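Local structure of F-actin-capping protein subunit alpha (Plasmodium berghei, 7A0H) at residues 172-177 and 195-200; 115-120 and 160-165; 154-159 and 179-184. The protein probably binds the fast-growing barbed ends of actin filaments, independently of calcium, and blocks subunit exchange there without severing the filament. All blocks are in the same frame, centred on the assembly; numbering follows the deposited sequence.

In the fold
All three contacts involve one antiparallel sheet of five long strands, in which strand 154-167 is an outermost strand, followed by 170-183 and 187-200. Contact 2 closes first along the chain, laying helix 112-131 on strand 160-165. Contact 3 ties the start of strand 154-167 to the end of strand 170-183, and contact 1 pairs 170-183 with 187-200. Contacts 1 and 2 lie side by side, centres about 8 Å apart, joined by probable backbone hydrogen bonds, Phe174 O with Tyr163 N and Leu176 O with Ser161 N. Contact 3 is centred about 24 Å from both, and it alone reaches the second subunit, so strand 170-183 runs from a helix-covered core to the dimer interface.

Contact 1 (172-177 and 195-200); sequences NLFLLI and SWNVNF
Two neighbouring strands of the central sheet, 172-177 and 195-200, run antiparallel as arms of a beta hairpin. Leu173 and Val198 form a hydrogen-bonded pair, with Leu173 N to Val198 O at 2.9 Å and a matching bond back; Leu175 and Trp196 form the next, Leu175 N reaching Trp196 O at 2.6 Å.

The side chain of Asn172 carries the most distinctive link. From Asn172 CB, 4.0 Å from Val198 O, CG is placed anti to the backbone N (chi1 -174°), so the amide reaches diagonally to Asn197. Asn172 OD1 accepts from Asn197 ND2 at 2.9 Å, and Asn172 ND2 donates to Asn197 OD1 at 3.0 Å, each bond on a lone pair of the carbonyl. The two amides, their planes 35° apart, thus form a reciprocal pair that fixes the rotation of both. Beside it, Phe174 turns its ring along the strand: CD1 has Asn197 OD1 at the ring edge, and CZ rests 3.6 Å from Ser195 CB, which also touches Leu176 CD1.

On the other face Leu173 CD1 meets Phe200 CE2 at 3.9 Å, while Leu175 and Trp196 touch through their CB atoms. This apolar face is covered by helices: Leu173 packs on Cys120 of helix 112-131, and Leu175 and Trp196 on Leu251 and Ile254 of helix 243-266. Strands 154-167 and 206-220 flank the hairpin in the sheet.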
loop_
_atom_site.group_PDB
_atom_site.type_symbol
_atom_site.label_atom_id
_atom_site.label_comp_id
_atom_site.label_asym_id
_atom_site.label_seq_id
_atom_site.Cartn_x
_atom_site.Cartn_y
_atom_site.Cartn_z
ATOM N N ASN A 172 -3.201 -0.846 -36.607
ATOM C CA ASN A 172 -2.937 -1.103 -35.204
ATOM C C ASN A 172 -4.217 -1.582 -34.558
ATOM O O ASN A 172 -5.310 -1.077 -34.841
ATOM C CB ASN A 172 -2.393 0.139 -34.484
ATOM C CG ASN A 172 -1.994 -0.176 -33.069
ATOM O OD1 ASN A 172 -0.838 -0.546 -32.787
ATOM N ND2 ASN A 172 -2.975 -0.138 -32.165
ATOM N N LEU A 173 -4.103 -2.614 -33.795
ATOM C CA LEU A 173 -5.255 -3.081 -33.062
ATOM C C LEU A 173 -4.873 -3.247 -31.599
ATOM O O LEU A 173 -3.826 -3.831 -31.268
ATOM C CB LEU A 173 -5.759 -4.375 -33.648
ATOM C CG LEU A 173 -6.402 -4.447 -35.030
ATOM C CD1 LEU A 173 -6.307 -5.986 -35.386
ATOM C CD2 LEU A 173 -7.804 -3.998 -35.058
ATOM N N PHE A 174 -5.771 -2.805 -30.749
ATOM C CA PHE A 174 -5.586 -2.843 -29.327
ATOM C C PHE A 174 -6.764 -3.594 -28.789
ATOM O O PHE A 174 -7.911 -3.191 -29.040
ATOM C CB PHE A 174 -5.513 -1.461 -28.761
ATOM C CG PHE A 174 -5.206 -1.420 -27.258
ATOM C CD1 PHE A 174 -3.937 -1.715 -26.815
ATOM C CD2 PHE A 174 -6.190 -1.092 -26.322
ATOM C CE1 PHE A 174 -3.609 -1.659 -25.455
ATOM C CE2 PHE A 174 -5.883 -1.014 -24.926
ATOM C CZ PHE A 174 -4.603 -1.279 -24.502
ATOM N N LEU A 175 -6.469 -4.727 -28.135
ATOM C CA LEU A 175 -7.481 -5.668 -27.648
ATOM C C LEU A 175 -7.380 -5.628 -26.153
ATOM O O LEU A 175 -6.257 -5.705 -25.613
ATOM C CB LEU A 175 -7.249 -7.132 -28.120
ATOM C CG LEU A 175 -7.273 -7.495 -29.617
ATOM C CD1 LEU A 175 -5.907 -7.211 -30.189
ATOM C CD2 LEU A 175 -7.727 -8.957 -29.921
ATOM N N LEU A 176 -8.534 -5.615 -25.498
ATOM C CA LEU A 176 -8.575 -5.329 -24.063
ATOM C C LEU A 176 -9.719 -6.045 -23.363
ATOM O O LEU A 176 -10.903 -6.015 -23.808
ATOM C CB LEU A 176 -8.753 -3.820 -23.838
ATOM C CG LEU A 176 -8.876 -3.241 -22.397
ATOM C CD1 LEU A 176 -7.577 -3.439 -21.638
ATOM C CD2 LEU A 176 -9.209 -1.690 -22.514
ATOM N N ILE A 177 -9.344 -6.706 -22.264
ATOM C CA ILE A 177 -10.317 -7.371 -21.388
ATOM C C ILE A 177 -10.222 -6.764 -19.969
ATOM O O ILE A 177 -9.119 -6.671 -19.412
ATOM C CB ILE A 177 -10.095 -8.883 -21.285
ATOM C CG1 ILE A 177 -10.085 -9.544 -22.663
ATOM C CG2 ILE A 177 -11.225 -9.514 -20.414
ATOM C CD1 ILE A 177 -9.652 -11.178 -22.616
ATOM N N SER A 195 -4.304 -6.593 -21.723
ATOM C CA SER A 195 -4.291 -5.686 -22.845
ATOM C C SER A 195 -3.266 -6.096 -23.877
ATOM O O SER A 195 -2.153 -6.528 -23.523
ATOM C CB SER A 195 -4.044 -4.155 -22.335
ATOM O OG SER A 195 -2.805 -4.080 -21.657
ATOM N N TRP A 196 -3.611 -5.903 -25.152
ATOM C CA TRP A 196 -2.891 -6.531 -26.278
ATOM C C TRP A 196 -2.858 -5.549 -27.430
ATOM O O TRP A 196 -3.893 -4.925 -27.767
ATOM C CB TRP A 196 -3.602 -7.860 -26.683
ATOM C CG TRP A 196 -3.556 -8.775 -25.508
ATOM C CD1 TRP A 196 -4.485 -8.855 -24.506
ATOM C CD2 TRP A 196 -2.493 -9.677 -25.148
ATOM N NE1 TRP A 196 -4.035 -9.685 -23.491
ATOM C CE2 TRP A 196 -2.837 -10.224 -23.883
ATOM C CE3 TRP A 196 -1.307 -10.092 -25.789
ATOM C CZ2 TRP A 196 -2.069 -11.256 -23.274
ATOM C CZ3 TRP A 196 -0.498 -11.037 -25.148
ATOM C CH2 TRP A 196 -0.900 -11.621 -23.894
ATOM N N ASN A 197 -1.661 -5.360 -27.961
ATOM C CA ASN A 197 -1.476 -4.535 -29.147
ATOM C C ASN A 197 -0.778 -5.294 -30.291
ATOM O O ASN A 197 0.179 -6.066 -30.083
ATOM C CB ASN A 197 -0.645 -3.331 -28.771
ATOM C CG ASN A 197 -0.775 -2.226 -29.745
ATOM O OD1 ASN A 197 -1.824 -1.598 -29.865
ATOM N ND2 ASN A 197 0.293 -1.977 -30.476
ATOM N N VAL A 198 -1.242 -5.060 -31.499
ATOM C CA VAL A 198 -0.500 -5.518 -32.668
ATOM C C VAL A 198 -0.439 -4.387 -33.678
ATOM O O VAL A 198 -1.462 -3.762 -34.001
ATOM C CB VAL A 198 -1.070 -6.793 -33.340
ATOM C CG1 VAL A 198 -2.470 -6.621 -33.655
ATOM C CG2 VAL A 198 -0.332 -7.067 -34.629
ATOM N N ASN A 199 0.750 -4.129 -34.178
ATOM C CA ASN A 199 0.939 -3.103 -35.189
ATOM C C ASN A 199 1.455 -3.823 -36.440
ATOM O O ASN A 199 2.529 -4.419 -36.400
ATOM C CB ASN A 199 1.919 -2.028 -34.672
ATOM C CG ASN A 199 1.967 -0.808 -35.572
ATOM O OD1 ASN A 199 0.943 -0.136 -35.788
ATOM N ND2 ASN A 199 3.125 -0.579 -36.190
ATOM N N PHE A 200 0.745 -3.686 -37.566
ATOM C CA PHE A 200 0.936 -4.627 -38.668
ATOM C C PHE A 200 0.466 -4.045 -39.995
ATOM O O PHE A 200 -0.378 -3.147 -40.043
ATOM C CB PHE A 200 0.170 -5.942 -38.426
ATOM C CG PHE A 200 -1.288 -5.793 -38.588
ATOM C CD1 PHE A 200 -1.923 -6.365 -39.654
ATOM C CD2 PHE A 200 -2.046 -5.060 -37.679
ATOM C CE1 PHE A 200 -3.310 -6.184 -39.830
ATOM C CE2 PHE A 200 -3.427 -4.886 -37.843
ATOM C CZ PHE A 200 -4.056 -5.417 -38.921
#

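Contact 2 (115-120 and 160-165); sequences KYRVAC and SSVYAS
With CG anti to the backbone N (chi1 -168°), extended at chi2 and bent at chi3 (68°), the side chain of Arg117 leaves helix 112-131, crosses Val162 and folds its guanidinium back to the strand backbone. Val162 is turned to meet it, CG1 anti to its own backbone N and CG2 on the side of Cys120. This is helix-on-sheet packing: the 115-120 part of helix 112-131 lies along one face of the antiparallel sheet, its axis 8.0 Å from that of strand segment 160-165 and antiparallel to it.

The apolar contact is small. Val162 CG1 sits 3.9 Å from Arg117 CG, and Val162 CG2 lies against the backbone carbonyl carbon of Cys120 and 4.1 Å from Cys120 CB. Ala164 CB touches Arg117 CB, so the aliphatic part of the arginine bridges alternate residues on the helix-facing side. On the adjoining strand 170-183, Leu173 packs on Arg117 and Cys120, and Leu175 on Val162.

Arg117 has partners beyond the strand: NE forms a salt bridge with Glu114, and NH1 is hydrogen-bonded to Asn84 OD1. Glu114 would offset the charge of the buried guanidinium, which also has Lys86 NZ close to NH2. A water accepts from Val162 N at 2.9 Å and, weakly, from Arg117 NH1. In the guanidinium plane, Arg117 NH1 donates to Val162 O at 3.0 Å along a nearly straight bond (167°).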
loop_
_atom_site.group_PDB
_atom_site.type_symbol
_atom_site.label_atom_id
_atom_site.label_comp_id
_atom_site.label_asym_id
_atom_site.label_seq_id
_atom_site.Cartn_x
_atom_site.Cartn_y
_atom_site.Cartn_z
ATOM N N LYS A 115 -12.641 -4.329 -40.635
ATOM C CA LYS A 115 -12.973 -5.748 -40.731
ATOM C C LYS A 115 -12.062 -6.560 -39.820
ATOM O O LYS A 115 -12.518 -7.452 -39.089
ATOM C CB LYS A 115 -12.821 -6.193 -42.187
ATOM C CG LYS A 115 -13.949 -5.820 -43.144
ATOM C CD LYS A 115 -13.692 -6.452 -44.548
ATOM C CE LYS A 115 -14.724 -6.019 -45.600
ATOM N NZ LYS A 115 -14.105 -5.731 -46.955
ATOM N N TYR A 116 -10.795 -6.175 -39.729
ATOM C CA TYR A 116 -9.930 -6.791 -38.731
ATOM C C TYR A 116 -10.470 -6.582 -37.324
ATOM O O TYR A 116 -10.523 -7.533 -36.532
ATOM C CB TYR A 116 -8.549 -6.185 -38.888
ATOM C CG TYR A 116 -7.680 -6.820 -39.957
ATOM C CD1 TYR A 116 -6.924 -7.956 -39.697
ATOM C CD2 TYR A 116 -7.630 -6.303 -41.226
ATOM C CE1 TYR A 116 -6.090 -8.535 -40.665
ATOM C CE2 TYR A 116 -6.821 -6.859 -42.188
ATOM C CZ TYR A 116 -6.067 -7.990 -41.896
ATOM O OH TYR A 116 -5.274 -8.543 -42.821
ATOM N N ARG A 117 -10.897 -5.330 -37.009
ATOM C CA ARG A 117 -11.374 -4.981 -35.665
ATOM C C ARG A 117 -12.626 -5.771 -35.334
ATOM O O ARG A 117 -12.791 -6.281 -34.203
ATOM C CB ARG A 117 -11.651 -3.448 -35.571
ATOM C CG ARG A 117 -11.872 -2.916 -34.062
ATOM C CD ARG A 117 -12.665 -1.573 -33.970
ATOM N NE ARG A 117 -14.036 -1.818 -34.379
ATOM C CZ ARG A 117 -14.957 -2.438 -33.648
ATOM N NH1 ARG A 117 -14.705 -2.851 -32.408
ATOM N NH2 ARG A 117 -16.152 -2.606 -34.183
ATOM N N VAL A 118 -13.543 -5.833 -36.290
ATOM C CA VAL A 118 -14.792 -6.548 -36.029
ATOM C C VAL A 118 -14.466 -8.011 -35.717
ATOM O O VAL A 118 -14.951 -8.561 -34.709
ATOM C CB VAL A 118 -15.760 -6.415 -37.198
ATOM C CG1 VAL A 118 -16.888 -7.369 -37.056
ATOM C CG2 VAL A 118 -16.384 -4.901 -37.282
ATOM N N ALA A 119 -13.616 -8.645 -36.566
ATOM C CA ALA A 119 -13.265 -10.049 -36.367
ATOM C C ALA A 119 -12.539 -10.237 -35.035
ATOM O O ALA A 119 -12.812 -11.177 -34.266
ATOM C CB ALA A 119 -12.348 -10.546 -37.507
ATOM N N CYS A 120 -11.555 -9.391 -34.762
ATOM C CA CYS A 120 -10.918 -9.536 -33.468
ATOM C C CYS A 120 -11.898 -9.309 -32.325
ATOM O O CYS A 120 -11.801 -9.986 -31.301
ATOM C CB CYS A 120 -9.782 -8.601 -33.327
ATOM S SG CYS A 120 -8.299 -8.960 -34.325
ATOM N N SER A 160 -14.911 -5.965 -22.497
ATOM C CA SER A 160 -13.860 -6.203 -23.475
ATOM C C SER A 160 -14.161 -5.353 -24.704
ATOM O O SER A 160 -15.334 -5.159 -25.057
ATOM C CB SER A 160 -13.788 -7.684 -23.952
ATOM O OG SER A 160 -15.092 -8.134 -24.458
ATOM N N SER A 161 -13.104 -5.019 -25.452
ATOM C CA SER A 161 -13.308 -4.087 -26.542
ATOM C C SER A 161 -12.160 -4.247 -27.484
ATOM O O SER A 161 -11.088 -4.599 -27.038
ATOM C CB SER A 161 -13.338 -2.613 -25.998
ATOM O OG SER A 161 -13.518 -1.765 -27.101
ATOM N N VAL A 162 -12.335 -3.921 -28.760
ATOM C CA VAL A 162 -11.175 -3.845 -29.644
ATOM C C VAL A 162 -11.196 -2.494 -30.363
ATOM O O VAL A 162 -12.233 -2.100 -30.934
ATOM C CB VAL A 162 -11.101 -5.006 -30.679
ATOM C CG1 VAL A 162 -9.799 -4.870 -31.438
ATOM C CG2 VAL A 162 -11.014 -6.485 -30.011
ATOM N N TYR A 163 -10.028 -1.822 -30.387
ATOM C CA TYR A 163 -9.870 -0.496 -30.974
ATOM C C TYR A 163 -8.916 -0.516 -32.161
ATOM O O TYR A 163 -7.874 -1.178 -32.118
ATOM C CB TYR A 163 -9.284 0.579 -29.934
ATOM C CG TYR A 163 -10.034 0.650 -28.644
ATOM C CD1 TYR A 163 -11.092 1.572 -28.468
ATOM C CD2 TYR A 163 -9.759 -0.234 -27.639
ATOM C CE1 TYR A 163 -11.850 1.597 -27.310
ATOM C CE2 TYR A 163 -10.477 -0.189 -26.430
ATOM C CZ TYR A 163 -11.504 0.714 -26.256
ATOM O OH TYR A 163 -12.239 0.728 -25.061
ATOM N N ALA A 164 -9.213 0.268 -33.191
ATOM C CA ALA A 164 -8.376 0.229 -34.392
ATOM C C ALA A 164 -7.944 1.615 -34.822
ATOM O O ALA A 164 -8.755 2.554 -34.815
ATOM C CB ALA A 164 -9.114 -0.367 -35.565
ATOM N N SER A 165 -6.673 1.731 -35.221
ATOM C CA SER A 165 -6.163 2.993 -35.758
ATOM C C SER A 165 -5.155 2.664 -36.841
ATOM O O SER A 165 -4.691 1.515 -36.957
ATOM C CB SER A 165 -5.531 3.898 -34.660
ATOM O OG SER A 165 -4.557 3.143 -33.905
HETATM O O HOH W 1 -15.054 -3.833 -29.774
#

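Contact 3 (154-159 and 179-184); sequences LNVKCA and CDRYYL
Four backbone hydrogen bonds join strands 154-159 and 179-183. Lys157 N donates to Asp180 O at 2.8 Å in an almost straight line (174°), and Asp180 N returns the bond to Lys157 O. Asn155 and Tyr182 form the second hydrogen-bonded pair; here Tyr182 N to Asn155 O is short at 2.8 Å, whereas Asn155 N to Tyr182 O stretches to 3.2 Å.

Between and beyond these pairs come the non-hydrogen-bonded positions. At one of them Cys158 and Cys179 face each other on the same side of the sheet. Their SG atoms are 3.1 Å apart in one of the modelled conformers, longer than a disulfide bond, although a disulfide between these two cysteines has been seen for this protein and both residues were modelled in two conformers. Cys158 SG is anti to its backbone N and Cys179 SG anti to its carbonyl carbon, which brings both sulfurs together over the gap between the strands.

On this same side Leu154 reaches over its partner strand: CD1 comes to the edge of the Arg181 guanidinium, 3.5 Å from NH2, and Leu154 CD2 lies at the ring edge of Tyr183, 3.2 Å from Tyr183 CD1. Arg181 itself is hydrogen-bonded through NH1 to Ser190 OG. The other side carries Lys157 and Tyr182, which cross at about a right angle, the lysine CD resting 3.8 Å from Tyr182 CE2, while Asp180 makes a salt bridge with Arg193 of strand 187-200.

Strand 187-200 continues the sheet next to 179-183, and strand 58-62 packs on Asp180 through Leu59. On the face bearing Cys179, Arg181 and Tyr183, residues Pro285, Ile283 and Asn279 of the second subunit pack against them, so this end of the hairpin meets the dimer partner.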
loop_
_atom_site.group_PDB
_atom_site.type_symbol
_atom_site.label_atom_id
_atom_site.label_comp_id
_atom_site.label_asym_id
_atom_site.label_seq_id
_atom_site.Cartn_x
_atom_site.Cartn_y
_atom_site.Cartn_z
ATOM N N LEU A 154 -20.855 -12.232 -4.737
ATOM C CA LEU A 154 -19.981 -11.330 -5.456
ATOM C C LEU A 154 -20.776 -10.638 -6.557
ATOM O O LEU A 154 -21.727 -11.194 -7.125
ATOM C CB LEU A 154 -18.796 -12.077 -6.103
ATOM C CG LEU A 154 -17.399 -12.203 -5.482
ATOM C CD1 LEU A 154 -16.524 -13.104 -6.426
ATOM C CD2 LEU A 154 -16.764 -10.846 -5.258
ATOM N N ASN A 155 -20.390 -9.410 -6.829
ATOM C CA ASN A 155 -20.823 -8.677 -8.004
ATOM C C ASN A 155 -19.572 -8.570 -8.856
ATOM O O ASN A 155 -18.512 -8.200 -8.348
ATOM C CB ASN A 155 -21.397 -7.324 -7.597
ATOM C CG ASN A 155 -22.024 -6.594 -8.746
ATOM O OD1 ASN A 155 -22.725 -7.178 -9.569
ATOM N ND2 ASN A 155 -21.779 -5.293 -8.808
ATOM N N VAL A 156 -19.661 -8.977 -10.113
ATOM C CA VAL A 156 -18.514 -8.948 -11.016
ATOM C C VAL A 156 -18.891 -8.150 -12.269
ATOM O O VAL A 156 -19.965 -8.363 -12.835
ATOM C CB VAL A 156 -18.043 -10.379 -11.349
ATOM C CG1 VAL A 156 -19.188 -11.194 -11.882
ATOM C CG2 VAL A 156 -16.871 -10.338 -12.325
ATOM N N LYS A 157 -18.027 -7.189 -12.657
ATOM C CA LYS A 157 -18.253 -6.362 -13.847
ATOM C C LYS A 157 -17.144 -6.637 -14.850
ATOM O O LYS A 157 -15.957 -6.522 -14.495
ATOM C CB LYS A 157 -18.298 -4.858 -13.511
ATOM C CG LYS A 157 -19.451 -4.434 -12.537
ATOM C CD LYS A 157 -19.434 -2.916 -12.223
ATOM C CE LYS A 157 -20.707 -2.475 -11.482
ATOM N NZ LYS A 157 -21.968 -2.512 -12.317
ATOM N N CYS A 158 -17.536 -6.986 -16.092
ATOM C CA CYS A 158 -16.628 -7.478 -17.125
ATOM C C CYS A 158 -16.821 -6.629 -18.368
ATOM O O CYS A 158 -17.945 -6.230 -18.710
ATOM C CB CYS A 158 -16.870 -8.968 -17.488
ATOM S SG CYS A 158 -15.640 -9.683 -18.713
ATOM N N ALA A 159 -15.727 -6.355 -19.051
ATOM C CA ALA A 159 -15.868 -5.651 -20.317
ATOM C C ALA A 159 -14.672 -5.990 -21.183
ATOM O O ALA A 159 -13.569 -6.288 -20.669
ATOM C CB ALA A 159 -16.033 -4.118 -20.085
ATOM N N CYS A 179 -11.971 -7.085 -15.933
ATOM C CA CYS A 179 -12.917 -7.581 -14.926
ATOM C C CYS A 179 -12.598 -6.924 -13.581
ATOM O O CYS A 179 -11.434 -6.760 -13.192
ATOM C CB CYS A 179 -12.947 -9.155 -14.810
ATOM S SG CYS A 179 -13.764 -10.119 -16.245
ATOM N N ASP A 180 -13.666 -6.554 -12.890
ATOM C CA ASP A 180 -13.651 -5.891 -11.600
ATOM C C ASP A 180 -14.614 -6.647 -10.699
ATOM O O ASP A 180 -15.765 -6.920 -11.089
ATOM C CB ASP A 180 -14.086 -4.413 -11.697
ATOM C CG ASP A 180 -13.022 -3.520 -12.349
ATOM O OD1 ASP A 180 -11.803 -3.569 -12.082
ATOM O OD2 ASP A 180 -13.452 -2.748 -13.179
ATOM N N ARG A 181 -14.147 -6.997 -9.517
ATOM C CA ARG A 181 -14.896 -7.786 -8.546
ATOM C C ARG A 181 -15.210 -6.907 -7.340
ATOM O O ARG A 181 -14.373 -6.122 -6.906
ATOM C CB ARG A 181 -14.042 -8.990 -8.159
ATOM C CG ARG A 181 -13.785 -9.977 -9.382
ATOM C CD ARG A 181 -12.796 -11.196 -9.089
ATOM N NE ARG A 181 -13.212 -11.918 -7.899
ATOM C CZ ARG A 181 -12.607 -11.832 -6.719
ATOM N NH1 ARG A 181 -11.514 -11.105 -6.566
ATOM N NH2 ARG A 181 -13.108 -12.484 -5.687
ATOM N N TYR A 182 -16.430 -7.025 -6.829
ATOM C CA TYR A 182 -16.946 -6.235 -5.740
ATOM C C TYR A 182 -17.435 -7.159 -4.649
ATOM O O TYR A 182 -18.211 -8.086 -4.913
ATOM C CB TYR A 182 -18.101 -5.316 -6.219
ATOM C CG TYR A 182 -17.583 -4.318 -7.212
ATOM C CD1 TYR A 182 -17.103 -3.065 -6.792
ATOM C CD2 TYR A 182 -17.471 -4.662 -8.556
ATOM C CE1 TYR A 182 -16.581 -2.166 -7.688
ATOM C CE2 TYR A 182 -16.942 -3.780 -9.473
ATOM C CZ TYR A 182 -16.479 -2.546 -9.037
ATOM O OH TYR A 182 -15.940 -1.708 -9.966
ATOM N N TYR A 183 -16.985 -6.899 -3.428
ATOM C CA TYR A 183 -17.511 -7.585 -2.259
ATOM C C TYR A 183 -18.732 -6.855 -1.748
ATOM O O TYR A 183 -18.847 -5.633 -1.860
ATOM C CB TYR A 183 -16.456 -7.731 -1.179
ATOM C CG TYR A 183 -15.333 -8.707 -1.535
ATOM C CD1 TYR A 183 -15.497 -9.709 -2.515
ATOM C CD2 TYR A 183 -14.099 -8.634 -0.892
ATOM C CE1 TYR A 183 -14.434 -10.605 -2.829
ATOM C CE2 TYR A 183 -13.056 -9.510 -1.187
ATOM C CZ TYR A 183 -13.215 -10.482 -2.153
ATOM O OH TYR A 183 -12.140 -11.314 -2.412
ATOM N N LEU A 184 -19.637 -7.625 -1.158
ATOM C CA LEU A 184 -20.914 -7.041 -0.768
ATOM C C LEU A 184 -21.480 -6.562 -2.094
ATOM O O LEU A 184 -21.768 -7.393 -2.966
ATOM C CB LEU A 184 -20.721 -5.971 0.285
ATOM C CG LEU A 184 -20.136 -6.660 1.532
ATOM C CD1 LEU A 184 -19.715 -5.682 2.646
ATOM C CD2 LEU A 184 -21.119 -7.700 2.073
#